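Local coordinates for protein endo-arabinase (Bacteroides thetaiotaomicron, PDB 5C0P) that probably hydrolyses O-glycosidic bonds in the breakdown of L-arabinan, as a magnesium-binding member of glycosyl hydrolase family 43, at residues Phe44-Asn47 with Leu48-Arg51; Ser55-Leu58 with Ser59-Lys62. One frame throughout, in Å; residues are numbered along the deposited sequence.

Contact 1: residues Phe44-Asn47 with Leu48-Arg51; sequences FNNN and LKIR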
ATOM      1  N   PHE A  44      -2.596   7.959   8.145  1.00  7.94           N
ATOM      2  CA  PHE A  44      -1.476   7.183   8.663  1.00  9.07           C
ATOM      3  C   PHE A  44      -1.785   6.527  10.003  1.00 11.85           C
ATOM      4  O   PHE A  44      -2.677   6.968  10.734  1.00 12.44           O
ATOM      5  CB  PHE A  44      -0.194   8.038   8.728  1.00  9.52           C
ATOM      6  CG  PHE A  44      -0.291   9.239   9.647  1.00 10.71           C
ATOM      7  CD1 PHE A  44      -0.835  10.436   9.200  1.00 12.34           C
ATOM      8  CD2 PHE A  44       0.201   9.173  10.946  1.00 13.57           C
ATOM      9  CE1 PHE A  44      -0.910  11.539  10.044  1.00 13.07           C
ATOM     10  CE2 PHE A  44       0.133  10.271  11.797  1.00 14.91           C
ATOM     11  CZ  PHE A  44      -0.419  11.457  11.340  1.00 15.65           C
ATOM     12  N   ASN A  45      -1.065   5.447  10.298  1.00 11.96           N
ATOM     13  CA  ASN A  45      -1.153   4.787  11.590  1.00 10.12           C
ATOM     14  C   ASN A  45      -0.607   5.708  12.683  1.00 13.66           C
ATOM     15  O   ASN A  45       0.576   6.067  12.668  1.00 17.45           O
ATOM     16  CB  ASN A  45      -0.359   3.477  11.556  1.00 11.24           C
ATOM     17  CG  ASN A  45      -0.405   2.723  12.874  1.00 15.90           C
ATOM     18  OD1 ASN A  45      -1.176   3.058  13.771  1.00 20.76           O
ATOM     19  ND2 ASN A  45       0.428   1.693  12.995  1.00 20.06           N
ATOM     20  N   ASN A  46      -1.466   6.099  13.615  1.00 12.24           N
ATOM     21  CA  ASN A  46      -1.099   7.013  14.690  1.00 11.98           C
ATOM     22  C   ASN A  46      -1.237   6.294  16.036  1.00 11.31           C
ATOM     23  O   ASN A  46      -1.538   6.906  17.063  1.00 13.66           O
ATOM     24  CB  ASN A  46      -1.983   8.264  14.598  1.00 12.24           C
ATOM     25  CG  ASN A  46      -1.556   9.387  15.530  1.00 15.86           C
ATOM     26  OD1 ASN A  46      -2.404  10.010  16.173  1.00 18.98           O
ATOM     27  ND2 ASN A  46      -0.248   9.662  15.606  1.00 15.23           N
ATOM     28  N   ASN A  47      -0.987   4.982  15.993  1.00 10.83           N
ATOM     29  CA  ASN A  47      -1.040   4.082  17.153  1.00 11.05           C
ATOM     30  C   ASN A  47      -2.472   3.702  17.527  1.00 11.60           C
ATOM     31  O   ASN A  47      -3.132   4.411  18.292  1.00 12.07           O
ATOM     32  CB  ASN A  47      -0.274   4.628  18.364  1.00 11.99           C
ATOM     33  CG  ASN A  47      -0.022   3.568  19.419  1.00 12.88           C
ATOM     34  OD1 ASN A  47      -0.550   2.457  19.343  1.00 13.82           O
ATOM     35  ND2 ASN A  47       0.781   3.911  20.422  1.00 16.36           N
ATOM     36  N   LEU A  48      -2.935   2.584  16.964  1.00 11.83           N
ATOM     37  CA  LEU A  48      -4.287   2.049  17.206  1.00 10.71           C
ATOM     38  C   LEU A  48      -5.384   3.041  16.808  1.00 12.18           C
ATOM     39  O   LEU A  48      -6.480   3.061  17.386  1.00 13.48           O
ATOM     40  CB  LEU A  48      -4.450   1.570  18.653  1.00 11.98           C
ATOM     41  CG  LEU A  48      -3.501   0.413  18.999  1.00 12.39           C
ATOM     42  CD1 LEU A  48      -3.686  -0.064  20.433  1.00 15.49           C
ATOM     43  CD2 LEU A  48      -3.730  -0.738  18.030  1.00 12.88           C
ATOM     44  N   LYS A  49      -5.062   3.862  15.817  1.00 10.67           N
ATOM     45  CA  LYS A  49      -6.034   4.752  15.198  1.00 10.93           C
ATOM     46  C   LYS A  49      -5.430   5.305  13.934  1.00 11.05           C
ATOM     47  O   LYS A  49      -4.209   5.348  13.789  1.00 13.38           O
ATOM     48  CB  LYS A  49      -6.418   5.892  16.136  1.00 14.58           C
ATOM     49  CG  LYS A  49      -5.256   6.694  16.690  1.00 17.45           C
ATOM     50  CD  LYS A  49      -5.668   7.357  18.001  1.00 21.25           C
ATOM     51  CE  LYS A  49      -4.532   8.145  18.630  1.00 27.86           C
ATOM     52  NZ  LYS A  49      -3.411   7.280  19.051  1.00 23.92           N
ATOM     53  N   ILE A  50      -6.289   5.722  13.011  1.00 11.10           N
ATOM     54  CA  ILE A  50      -5.815   6.323  11.779  1.00 10.11           C
ATOM     55  C   ILE A  50      -6.022   7.829  11.856  1.00  9.82           C
ATOM     56  O   ILE A  50      -7.132   8.304  12.095  1.00 12.16           O
ATOM     57  CB  ILE A  50      -6.526   5.737  10.537  1.00  9.23           C
ATOM     58  CG1 ILE A  50      -6.418   4.207  10.520  1.00 11.76           C
ATOM     59  CG2 ILE A  50      -5.963   6.340   9.232  1.00  9.66           C
ATOM     60  CD1 ILE A  50      -4.989   3.664  10.582  1.00 12.35           C
ATOM     61  N   ARG A  51      -4.927   8.565  11.679  1.00 10.04           N
ATOM     62  CA  ARG A  51      -4.932  10.024  11.699  1.00 10.19           C
ATOM     63  C   ARG A  51      -4.872  10.496  10.253  1.00 11.24           C
ATOM     64  O   ARG A  51      -4.337   9.800   9.398  1.00 11.16           O
ATOM     65  CB  ARG A  51      -3.701  10.529  12.466  1.00 12.42           C
ATOM     66  CG  ARG A  51      -3.608  12.034  12.673  1.00 15.99           C
ATOM     67  CD  ARG A  51      -4.225  12.422  13.987  1.00 20.57           C
ATOM     68  NE  ARG A  51      -3.850  13.767  14.425  1.00 18.49           N
ATOM     69  CZ  ARG A  51      -3.071  14.014  15.472  1.00 27.85           C
ATOM     70  NH1 ARG A  51      -2.784  15.265  15.808  1.00 28.58           N
ATOM     71  NH2 ARG A  51      -2.581  13.008  16.188  1.00 25.72           N
TER
HETATM   72  O   HOH W   1      -0.906   0.655  16.012  1.00 12.62           O
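The beta hairpin of strands 39-45 and 50-55 turns over here, with Phe44 and Arg51 facing each other as a hydrogen-bonded antiparallel pair. Phe44 N donates a hydrogen bond to Arg51 O at 2.8 Å, and Arg51 N donates one back to Phe44 O. Nearer the turn, a nearly straight bond from Asn46 N to Lys49 O (2.8 Å) closes the bend. Arg51 CB lies over one face of the Phe44 ring, toward its rim, in a CH-pi contact 3.9 Å from the ring centroid. The Arg51 chain then bends at chi2 (93°), and Arg51 NH2 meets Asn46 OD1 at 3.0 Å. That oxygen sits in the guanidinium plane, although NH2 approaches from above the amide plane; on NH1, Asp63 forms a salt bridge. In the five-bladed beta-propeller fold of this family, the hairpin is part of one blade, and Ile50 on its other face packs against Phe80 of strand 78-88.

The turn is braced from within. Asn45 OD1 accepts from Asn47 N at 2.9 Å, an Asx turn, and a water joins the same oxygen to Leu48 N. The Lys49 chain leaves with CG between backbone N and carbonyl carbon (chi1 54°) and bends at its last torsion, bringing Lys49 NZ to Asn46 O at 2.8 Å and Asn47 O at 3.0 Å. A long flexible amine suits two carbonyls that the bend turns toward it. A methionine here would probably leave both carbonyls without this donor and the turn freer to move.

Contact 2: residues Ser55-Leu58 with Ser59-Lys62; sequences SKDL and STWK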
ATOM      1  N   SER A  55      -3.325  18.596   2.689  1.00  9.70           N
ATOM      2  CA  SER A  55      -2.390  19.561   2.101  1.00 10.65           C
ATOM      3  C   SER A  55      -2.893  20.086   0.763  1.00 10.30           C
ATOM      4  O   SER A  55      -3.529  19.349   0.009  1.00 11.80           O
ATOM      5  CB  SER A  55      -1.024  18.916   1.890  1.00 10.44           C
ATOM      6  OG  SER A  55      -0.088  19.859   1.386  1.00 11.81           O
ATOM      7  N   LYS A  56      -2.610  21.356   0.468  1.00 10.08           N
ATOM      8  CA  LYS A  56      -2.909  21.912  -0.843  1.00  9.00           C
ATOM      9  C   LYS A  56      -1.843  21.552  -1.868  1.00 11.45           C
ATOM     10  O   LYS A  56      -2.118  21.577  -3.062  1.00 11.61           O
ATOM     11  CB  LYS A  56      -3.012  23.441  -0.792  1.00  9.65           C
ATOM     12  CG  LYS A  56      -4.158  24.004   0.028  1.00 11.90           C
ATOM     13  CD  LYS A  56      -4.021  25.525   0.099  1.00 16.14           C
ATOM     14  CE  LYS A  56      -5.190  26.207   0.787  1.00 20.12           C
ATOM     15  NZ  LYS A  56      -5.005  27.692   0.737  1.00 20.33           N
ATOM     16  N   ASP A  57      -0.625  21.246  -1.408  1.00 11.51           N
ATOM     17  CA  ASP A  57       0.515  21.225  -2.328  1.00  9.72           C
ATOM     18  C   ASP A  57       1.598  20.192  -2.042  1.00 10.33           C
ATOM     19  O   ASP A  57       2.614  20.166  -2.752  1.00 13.31           O
ATOM     20  CB  ASP A  57       1.161  22.614  -2.406  1.00 11.87           C
ATOM     21  CG  ASP A  57       1.722  23.096  -1.060  1.00 11.61           C
ATOM     22  OD1 ASP A  57       1.660  22.348  -0.059  1.00 12.13           O
ATOM     23  OD2 ASP A  57       2.241  24.233  -1.012  1.00 13.20           O
ATOM     24  N   LEU A  58       1.374  19.374  -1.010  1.00 10.92           N
ATOM     25  CA  LEU A  58       2.307  18.337  -0.529  1.00 11.10           C
ATOM     26  C   LEU A  58       3.455  18.875   0.326  1.00 10.52           C
ATOM     27  O   LEU A  58       4.204  18.097   0.927  1.00 12.65           O
ATOM     28  CB  LEU A  58       2.852  17.463  -1.675  1.00 10.45           C
ATOM     29  CG  LEU A  58       1.792  16.780  -2.546  1.00  9.61           C
ATOM     30  CD1 LEU A  58       2.455  16.238  -3.812  1.00 12.21           C
ATOM     31  CD2 LEU A  58       1.132  15.667  -1.765  1.00 12.93           C
ATOM     32  N   SER A  59       3.574  20.198   0.407  1.00 11.58           N
ATOM     33  CA  SER A  59       4.687  20.827   1.117  1.00 12.91           C
ATOM     34  C   SER A  59       4.354  21.167   2.568  1.00 15.53           C
ATOM     35  O   SER A  59       5.150  20.894   3.472  1.00 15.78           O
ATOM     36  CB  SER A  59       5.157  22.082   0.380  1.00 15.02           C
ATOM     37  OG  SER A  59       6.243  22.684   1.062  1.00 18.87           O
ATOM     38  N   THR A  60       3.186  21.761   2.796  1.00 13.66           N
ATOM     39  CA  THR A  60       2.755  22.051   4.160  1.00 12.05           C
ATOM     40  C   THR A  60       1.419  21.374   4.439  1.00 12.39           C
ATOM     41  O   THR A  60       0.553  21.293   3.559  1.00 12.02           O
ATOM     42  CB  THR A  60       2.659  23.564   4.442  1.00 17.36           C
ATOM     43  OG1 THR A  60       1.744  24.160   3.515  1.00 17.19           O
ATOM     44  CG2 THR A  60       4.026  24.229   4.296  1.00 16.83           C
ATOM     45  N   TRP A  61       1.260  20.898   5.673  1.00 10.30           N
ATOM     46  CA  TRP A  61       0.154  20.021   6.031  1.00 11.19           C
ATOM     47  C   TRP A  61      -0.664  20.556   7.198  1.00 13.00           C
ATOM     48  O   TRP A  61      -0.175  21.365   8.002  1.00 13.23           O
ATOM     49  CB  TRP A  61       0.692  18.619   6.354  1.00 13.34           C
ATOM     50  CG  TRP A  61       1.316  17.974   5.152  1.00 12.16           C
ATOM     51  CD1 TRP A  61       2.573  18.193   4.654  1.00 10.59           C
ATOM     52  CD2 TRP A  61       0.686  17.042   4.269  1.00 10.30           C
ATOM     53  NE1 TRP A  61       2.761  17.435   3.517  1.00 11.23           N
ATOM     54  CE2 TRP A  61       1.619  16.725   3.258  1.00 11.73           C
ATOM     55  CE3 TRP A  61      -0.584  16.452   4.230  1.00  9.23           C
ATOM     56  CZ2 TRP A  61       1.325  15.825   2.221  1.00 10.98           C
ATOM     57  CZ3 TRP A  61      -0.877  15.566   3.202  1.00 11.04           C
ATOM     58  CH2 TRP A  61       0.073  15.259   2.213  1.00  9.80           C
ATOM     59  N   LYS A  62      -1.910  20.096   7.280  1.00 13.37           N
ATOM     60  CA  LYS A  62      -2.821  20.466   8.356  1.00 14.09           C
ATOM     61  C   LYS A  62      -3.415  19.208   8.981  1.00 13.61           C
ATOM     62  O   LYS A  62      -3.799  18.275   8.272  1.00 13.53           O
ATOM     63  CB  LYS A  62      -3.949  21.343   7.798  1.00 15.63           C
ATOM     64  CG  LYS A  62      -5.011  21.740   8.806  1.00 21.72           C
ATOM     65  CD  LYS A  62      -6.169  22.440   8.105  1.00 25.01           C
ATOM     66  CE  LYS A  62      -7.243  22.853   9.089  1.00 30.75           C
ATOM     67  NZ  LYS A  62      -7.643  21.721   9.960  1.00 36.91           N
TER
HETATM   68  O   HOH W   2      -0.660  23.180   1.714  1.00 13.85           O
HETATM   69  O   HOH W   3       3.041  25.214   1.260  1.00 17.25           O
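Ser55 OG donates to Thr60 O at 2.7 Å, reaching the carbonyl from above its plane, and so ties the end of strand 50-55 to the start of strand 60-68. In turn Ser55 OG accepts from Leu58 N at 2.8 Å and, at a longer 3.2 Å, from Asp57 N. These are an ST motif and an ST turn, and a serine suits the place because one small hydroxyl can both give and receive inside a tight bend.

Asp57 organises the other side of the loop. Its CG stands between backbone N and carbonyl carbon (chi1 62°), which brings the carboxylate to the backbone N-H groups of Ser59 and Thr60. Asp57 OD1 takes Ser59 N at 2.9 Å from well above the carboxylate plane, and Thr60 N on its syn side by a longer bond of 3.3 Å. One water joins Lys56 N, Asp57 OD1 and Thr60 O, while another links Asp57 OD2 to Thr60 OG1.

Trp61 packs against the loop on the side of Ser55 CB and Leu58. Trp61 NE1 donates to Leu58 O at 3.0 Å by a bent bond that arrives 74° out of the carbonyl plane. Ser55 CB sits over the six-membered ring of Trp61, only 3.4 Å from its centroid and almost on the normal, in a close CH-pi contact. Leu58 CD2 comes alongside at 4.0 Å from Trp61 CZ2, and both side chains also touch Ile31 of strand 30-34, at the edge of the same sheet, extending the apolar patch.

With the amides of Ser59, just before strand 60-68, and of Thr60, its first residue, both directed at Asp57 OD1, the loop concentrates positive dipole ends around the carboxylate, which would favour its charged form, while the buried Ser55 hydroxyl has its hydrogen-bonding capacity used by backbone partners.

Overall arrangement
Contacts 1 and 2 are successive turns of one antiparallel sheet: contact 1 joins strands 39-45 and 50-55, and contact 2 joins strand 50-55 to strand 60-68, so strand 50-55 runs from one to the other, their centres about 19 Å apart. Each mixes buried with exposed residues, but contact 1 lies nearer the centre of the chain, with a magnesium ion about 10 Å from the Phe44 side chain, whereas contact 2 is farther out and away from the annotated sites. Cationic side chains grip carbonyl and amide oxygens in contact 1; in contact 2 a hydroxyl and a carboxylate gather backbone amides instead. An aromatic ring under an aliphatic carbon recurs in both.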